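Side-chain contacts in peptidoglycan-recognition protein SA (Drosophila melanogaster, PDB 1SXR), which binds peptidoglycan of Gram-positive bacteria and thereby activates the Toll pathway of innate immunity: residues K118-D122 and A123-A127; L161-Y164 and N165-E169. All blocks are in the same frame, centred on the assembly; numbering follows the deposited sequence.

Interaction 1: residues K118-D122 and A123-A127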
ATOM      1  N   LYS A 118       4.345  15.565  -8.095  1.00 19.16           N
ATOM      2  CA  LYS A 118       4.214  14.880  -9.370  1.00 19.55           C
ATOM      3  C   LYS A 118       3.415  13.613  -9.152  1.00 18.37           C
ATOM      4  O   LYS A 118       3.211  13.207  -8.010  1.00 18.07           O
ATOM      5  CB  LYS A 118       5.596  14.500  -9.911  1.00 19.38           C
ATOM      6  CG  LYS A 118       6.333  13.470  -9.034  1.00 21.15           C
ATOM      7  CD  LYS A 118       7.717  13.105  -9.557  1.00 21.28           C
ATOM      8  CE  LYS A 118       8.274  11.899  -8.774  1.00 24.77           C
ATOM      9  NZ  LYS A 118       9.730  11.686  -8.995  1.00 28.72           N
ATOM     10  N   LEU A 119       3.003  12.984 -10.245  1.00 17.90           N
ATOM     11  CA  LEU A 119       2.262  11.730 -10.169  1.00 17.46           C
ATOM     12  C   LEU A 119       3.187  10.548 -10.390  1.00 17.19           C
ATOM     13  O   LEU A 119       4.246  10.684 -11.020  1.00 17.26           O
ATOM     14  CB  LEU A 119       1.172  11.692 -11.242  1.00 18.01           C
ATOM     15  CG  LEU A 119      -0.072  12.545 -11.066  1.00 19.26           C
ATOM     16  CD1 LEU A 119      -0.964  12.344 -12.275  1.00 21.87           C
ATOM     17  CD2 LEU A 119      -0.804  12.157  -9.788  1.00 21.33           C
ATOM     18  N   PRO A 120       2.794   9.372  -9.894  1.00 16.39           N
ATOM     19  CA  PRO A 120       3.451   8.137 -10.313  1.00 16.32           C
ATOM     20  C   PRO A 120       3.322   7.966 -11.826  1.00 16.70           C
ATOM     21  O   PRO A 120       2.460   8.603 -12.450  1.00 17.76           O
ATOM     22  CB  PRO A 120       2.651   7.047  -9.585  1.00 16.50           C
ATOM     23  CG  PRO A 120       2.098   7.760  -8.372  1.00 15.08           C
ATOM     24  CD  PRO A 120       1.715   9.137  -8.917  1.00 16.58           C
ATOM     25  N   SER A 121       4.142   7.091 -12.385  1.00 17.54           N
ATOM     26  CA  SER A 121       4.092   6.794 -13.830  1.00 18.11           C
ATOM     27  C   SER A 121       2.729   6.259 -14.253  1.00 18.33           C
ATOM     28  O   SER A 121       1.966   5.737 -13.437  1.00 17.58           O
ATOM     29  CB  SER A 121       5.136   5.753 -14.176  1.00 18.58           C
ATOM     30  OG  SER A 121       4.755   4.474 -13.669  1.00 17.95           O
ATOM     31  N   ASP A 122       2.415   6.353 -15.540  1.00 18.18           N
ATOM     32  CA  ASP A 122       1.170   5.778 -16.007  1.00 18.02           C
ATOM     33  C   ASP A 122       1.110   4.294 -15.680  1.00 17.48           C
ATOM     34  O   ASP A 122       0.046   3.772 -15.306  1.00 17.13           O
ATOM     35  CB  ASP A 122       1.041   5.961 -17.522  1.00 18.84           C
ATOM     36  CG  ASP A 122       0.643   7.369 -17.917  0.50 19.61           C
ATOM     37  OD1 ASP A 122       0.353   8.207 -17.035  0.50 21.02           O
ATOM     38  OD2 ASP A 122       0.599   7.717 -19.107  0.50 20.62           O
ATOM     39  N   ALA A 123       2.252   3.617 -15.816  1.00 17.60           N
ATOM     40  CA  ALA A 123       2.315   2.179 -15.553  1.00 16.54           C
ATOM     41  C   ALA A 123       1.975   1.898 -14.087  1.00 16.48           C
ATOM     42  O   ALA A 123       1.238   0.969 -13.789  1.00 16.81           O
ATOM     43  CB  ALA A 123       3.673   1.646 -15.898  1.00 17.42           C
ATOM     44  N   ALA A 124       2.487   2.733 -13.188  1.00 15.39           N
ATOM     45  CA  ALA A 124       2.201   2.529 -11.753  1.00 15.51           C
ATOM     46  C   ALA A 124       0.731   2.747 -11.433  1.00 15.89           C
ATOM     47  O   ALA A 124       0.114   1.954 -10.722  1.00 15.22           O
ATOM     48  CB  ALA A 124       3.110   3.413 -10.872  1.00 14.91           C
ATOM     49  N   LEU A 125       0.155   3.815 -11.973  1.00 15.49           N
ATOM     50  CA  LEU A 125      -1.256   4.100 -11.743  1.00 16.03           C
ATOM     51  C   LEU A 125      -2.142   2.981 -12.294  1.00 15.94           C
ATOM     52  O   LEU A 125      -3.074   2.560 -11.634  1.00 16.07           O
ATOM     53  CB  LEU A 125      -1.644   5.460 -12.346  1.00 16.85           C
ATOM     54  CG  LEU A 125      -0.939   6.662 -11.724  1.00 15.85           C
ATOM     55  CD1 LEU A 125      -1.198   7.955 -12.503  1.00 20.08           C
ATOM     56  CD2 LEU A 125      -1.393   6.840 -10.269  1.00 19.04           C
ATOM     57  N   GLN A 126      -1.838   2.484 -13.489  1.00 16.89           N
ATOM     58  CA  GLN A 126      -2.649   1.417 -14.062  1.00 17.37           C
ATOM     59  C   GLN A 126      -2.489   0.127 -13.254  1.00 17.12           C
ATOM     60  O   GLN A 126      -3.454  -0.632 -13.069  1.00 16.96           O
ATOM     61  CB  GLN A 126      -2.298   1.192 -15.537  1.00 18.21           C
ATOM     62  CG  GLN A 126      -3.213   0.198 -16.225  1.00 21.44           C
ATOM     63  CD  GLN A 126      -4.656   0.683 -16.285  1.00 23.69           C
ATOM     64  OE1 GLN A 126      -4.925   1.796 -16.741  1.00 25.84           O
ATOM     65  NE2 GLN A 126      -5.586  -0.160 -15.841  1.00 25.45           N
ATOM     66  N   ALA A 127      -1.283  -0.112 -12.751  1.00 16.49           N
ATOM     67  CA  ALA A 127      -1.042  -1.297 -11.917  1.00 15.84           C
ATOM     68  C   ALA A 127      -1.886  -1.277 -10.640  1.00 15.70           C
ATOM     69  O   ALA A 127      -2.399  -2.306 -10.212  1.00 15.09           O
ATOM     70  CB  ALA A 127       0.463  -1.457 -11.585  1.00 15.69           C
TER

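Interaction 2: residues L161-Y164 and N165-E169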
ATOM      1  N   LEU A 161       0.140  15.565  -2.039  1.00 16.76           N
ATOM      2  CA  LEU A 161      -1.004  16.315  -2.584  1.00 18.61           C
ATOM      3  C   LEU A 161      -1.336  16.002  -4.038  1.00 18.01           C
ATOM      4  O   LEU A 161      -2.497  15.848  -4.390  1.00 18.20           O
ATOM      5  CB  LEU A 161      -0.767  17.816  -2.452  1.00 19.45           C
ATOM      6  CG  LEU A 161      -1.959  18.684  -2.868  1.00 20.41           C
ATOM      7  CD1 LEU A 161      -3.208  18.257  -2.106  1.00 22.77           C
ATOM      8  CD2 LEU A 161      -1.647  20.167  -2.626  1.00 21.73           C
ATOM      9  N   THR A 162      -0.324  15.918  -4.891  1.00 17.20           N
ATOM     10  CA  THR A 162      -0.577  15.670  -6.312  1.00 17.67           C
ATOM     11  C   THR A 162      -1.227  14.305  -6.539  1.00 17.37           C
ATOM     12  O   THR A 162      -2.155  14.139  -7.340  1.00 17.83           O
ATOM     13  CB  THR A 162       0.704  15.816  -7.121  1.00 17.95           C
ATOM     14  OG1 THR A 162       1.118  17.195  -7.081  1.00 20.02           O
ATOM     15  CG2 THR A 162       0.434  15.550  -8.598  1.00 18.47           C
ATOM     16  N   LEU A 163      -0.745  13.315  -5.807  1.00 16.23           N
ATOM     17  CA  LEU A 163      -1.322  11.992  -5.934  1.00 15.50           C
ATOM     18  C   LEU A 163      -2.722  11.903  -5.283  1.00 15.61           C
ATOM     19  O   LEU A 163      -3.619  11.239  -5.803  1.00 15.18           O
ATOM     20  CB  LEU A 163      -0.348  10.955  -5.375  1.00 15.51           C
ATOM     21  CG  LEU A 163      -0.800   9.487  -5.357  1.00 14.93           C
ATOM     22  CD1 LEU A 163      -1.373   9.013  -6.695  1.00 17.41           C
ATOM     23  CD2 LEU A 163       0.375   8.603  -4.933  1.00 14.59           C
ATOM     24  N   TYR A 164      -2.903  12.592  -4.161  1.00 15.78           N
ATOM     25  CA  TYR A 164      -4.196  12.656  -3.489  1.00 16.68           C
ATOM     26  C   TYR A 164      -5.226  13.241  -4.439  1.00 17.53           C
ATOM     27  O   TYR A 164      -6.339  12.715  -4.542  1.00 17.51           O
ATOM     28  CB  TYR A 164      -4.107  13.492  -2.232  1.00 16.97           C
ATOM     29  CG  TYR A 164      -5.415  13.629  -1.484  1.00 17.62           C
ATOM     30  CD1 TYR A 164      -6.316  12.577  -1.401  1.00 19.82           C
ATOM     31  CD2 TYR A 164      -5.728  14.807  -0.830  1.00 20.20           C
ATOM     32  CE1 TYR A 164      -7.519  12.714  -0.695  1.00 20.52           C
ATOM     33  CE2 TYR A 164      -6.920  14.948  -0.121  1.00 21.54           C
ATOM     34  CZ  TYR A 164      -7.802  13.895  -0.062  1.00 20.40           C
ATOM     35  OH  TYR A 164      -8.976  14.045   0.636  1.00 20.46           O
ATOM     36  N   ASN A 165      -4.848  14.313  -5.145  1.00 17.96           N
ATOM     37  CA  ASN A 165      -5.772  14.910  -6.107  1.00 19.67           C
ATOM     38  C   ASN A 165      -6.186  13.937  -7.199  1.00 20.04           C
ATOM     39  O   ASN A 165      -7.334  13.967  -7.647  1.00 21.59           O
ATOM     40  CB  ASN A 165      -5.207  16.201  -6.705  1.00 19.86           C
ATOM     41  CG  ASN A 165      -5.186  17.334  -5.709  1.00 21.86           C
ATOM     42  OD1 ASN A 165      -5.937  17.328  -4.731  1.00 24.93           O
ATOM     43  ND2 ASN A 165      -4.309  18.321  -5.939  1.00 25.36           N
ATOM     44  N   GLU A 166      -5.260  13.084  -7.633  1.00 20.01           N
ATOM     45  CA  GLU A 166      -5.566  12.047  -8.608  1.00 21.06           C
ATOM     46  C   GLU A 166      -6.544  10.999  -8.061  1.00 21.26           C
ATOM     47  O   GLU A 166      -7.560  10.720  -8.695  1.00 21.88           O
ATOM     48  CB  GLU A 166      -4.274  11.404  -9.152  1.00 21.29           C
ATOM     49  CG  GLU A 166      -4.446  10.158 -10.014  1.00 22.92           C
ATOM     50  CD  GLU A 166      -5.119  10.417 -11.363  1.00 28.34           C
ATOM     51  OE1 GLU A 166      -5.041  11.550 -11.891  1.00 30.55           O
ATOM     52  OE2 GLU A 166      -5.727   9.475 -11.910  1.00 29.70           O
ATOM     53  N   ILE A 167      -6.257  10.401  -6.903  1.00 20.37           N
ATOM     54  CA  ILE A 167      -7.133   9.326  -6.423  1.00 21.44           C
ATOM     55  C   ILE A 167      -8.548   9.813  -6.080  1.00 21.62           C
ATOM     56  O   ILE A 167      -9.503   9.038  -6.094  1.00 20.67           O
ATOM     57  CB  ILE A 167      -6.497   8.546  -5.251  1.00 21.61           C
ATOM     58  CG1 ILE A 167      -6.425   9.405  -4.005  1.00 22.09           C
ATOM     59  CG2 ILE A 167      -5.102   8.031  -5.623  1.00 22.80           C
ATOM     60  CD1 ILE A 167      -6.050   8.624  -2.765  1.00 25.94           C
ATOM     61  N   GLN A 168      -8.698  11.099  -5.793  1.00 22.16           N
ATOM     62  CA  GLN A 168     -10.044  11.640  -5.555  1.00 23.39           C
ATOM     63  C   GLN A 168     -10.958  11.472  -6.767  1.00 23.79           C
ATOM     64  O   GLN A 168     -12.182  11.485  -6.638  1.00 24.51           O
ATOM     65  CB  GLN A 168      -9.978  13.111  -5.199  1.00 23.11           C
ATOM     66  CG  GLN A 168      -9.466  13.402  -3.829  1.00 24.23           C
ATOM     67  CD  GLN A 168      -9.328  14.887  -3.603  1.00 27.64           C
ATOM     68  OE1 GLN A 168     -10.239  15.646  -3.918  1.00 29.00           O
ATOM     69  NE2 GLN A 168      -8.193  15.312  -3.068  1.00 28.39           N
ATOM     70  N   GLU A 169     -10.366  11.309  -7.939  1.00 24.11           N
ATOM     71  CA  GLU A 169     -11.159  11.140  -9.153  1.00 25.19           C
ATOM     72  C   GLU A 169     -11.426   9.674  -9.480  1.00 25.06           C
ATOM     73  O   GLU A 169     -12.079   9.361 -10.485  1.00 25.51           O
ATOM     74  CB  GLU A 169     -10.474  11.829 -10.327  1.00 25.31           C
ATOM     75  CG  GLU A 169     -10.098  13.275 -10.034  1.00 27.65           C
ATOM     76  CD  GLU A 169     -11.314  14.150  -9.796  0.50 29.62           C
ATOM     77  OE1 GLU A 169     -12.368  13.876 -10.412  0.50 30.21           O
ATOM     78  OE2 GLU A 169     -11.222  15.103  -8.988  0.50 30.97           O
TER

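Interaction 1: residues K118-D122 and A123-A127
Ser121 OG has two polar partners: it accepts a hydrogen bond from Ala124 N at 2.9 Å, with an N-H...O angle of 155°, and it is also hydrogen-bonded to the backbone O of Asn82. The first of these bonds makes Ser121 the N-cap of helix 122-137, where the chain turns from the loop after strand 106-111 into the helix. A serine suits the place because its short hydroxyl can fold back over the first turn; chi1 of 72° sets OG between the backbone N and the carbonyl carbon, facing the amide of Ala124. Regular helical bonding begins with the same residue, as Leu125 N gives an almost straight bond to Ser121 O (3.0 Å, 171°), and Gln126 N then bonds to Asp122 O.

Beneath the cap lies an apolar step. The rigid ring of Pro120 meets the methyl of Ala124, CB to CB, at 3.9 Å, and both side chains also touch Phe111 of strand 106-111. The side chains of Pro120 and Leu125 run across each other at about a right angle, and the two branches of the leucine divide the work: Leu125 CD2 packs on the proline ring, 4.1 Å from Pro120 CG, while Leu125 CD1 reaches the backbone O of Pro120 at 3.7 Å.

Interaction 2: residues L161-Y164 and N165-E169
Tyr164 and Gln168, four residues apart, meet over one face of the tyrosine ring. Gln168 NE2 sits 3.1 Å above the ring plane, over its centre; amide and ring are inclined by 53°, so the group comes down tilted and does not stack flat. Further back along the same side chain, Gln168 CG makes a CH-pi contact 4.2 Å from the Tyr164 ring centroid. Glutamine suits this place because its chain, extended beyond CG, is long enough to carry NE2 over the ring centre while CG stays over the same face. Tyrosine suits its own because the broad flat ring, with CG anti to the backbone N (chi1 179°), offers that face to Gln168 and an edge to Ile167. With an alanine here instead of Tyr164, the Gln168 amide would probably lose the ring face it lies over and be freer to turn, and a gap would be likely to open beside Ile167 CG1.

Among the apolar contacts, Ile167 CG1 meets the ring edge, 4.1 Å from Tyr164 CD1, whereas its other branch, CG2, packs 4.0 Å from Leu163 CD1.

Four successive i to i+4 backbone bonds hold these side chains in step. Asn165 N to Leu161 O is the shortest at 2.9 Å, and Glu166 N to Thr162 O the longest at 3.3 Å.

Of the polar ends, Thr162 OG1 bonds to Val116 O and Glu166 OE2 to Trp170 NE1. The Tyr164 side chain lies about 10 Å from that of Thr156, which is inferred to interact with peptidoglycan. Trp173 touches both Tyr164 and Gln168, while Tyr164 and Ile167 of helix 161-167 rest on Ala149 of strand 145-149, an outermost strand of the mixed sheet.

How the interactions relate
Interactions 1 and 2 lie side by side, their centres 12 Å apart, and these two local contacts touch each other where the loop before helix 122-137 packs on helix 161-167. There Leu119 CD2 comes within 3.4 Å of Thr162 O, and Pro120 CD packs 3.8 Å from Leu163 CD1. Each is partly buried, with two residues in the interior, Pro120 and Ala124 in interaction 1, Leu163 and Ile167 in interaction 2, while the others lie nearer the surface. Their chemistry differs with position: interaction 1 is polar at the start of a long helix, whereas interaction 2 runs along a short one and is marked by an aromatic face.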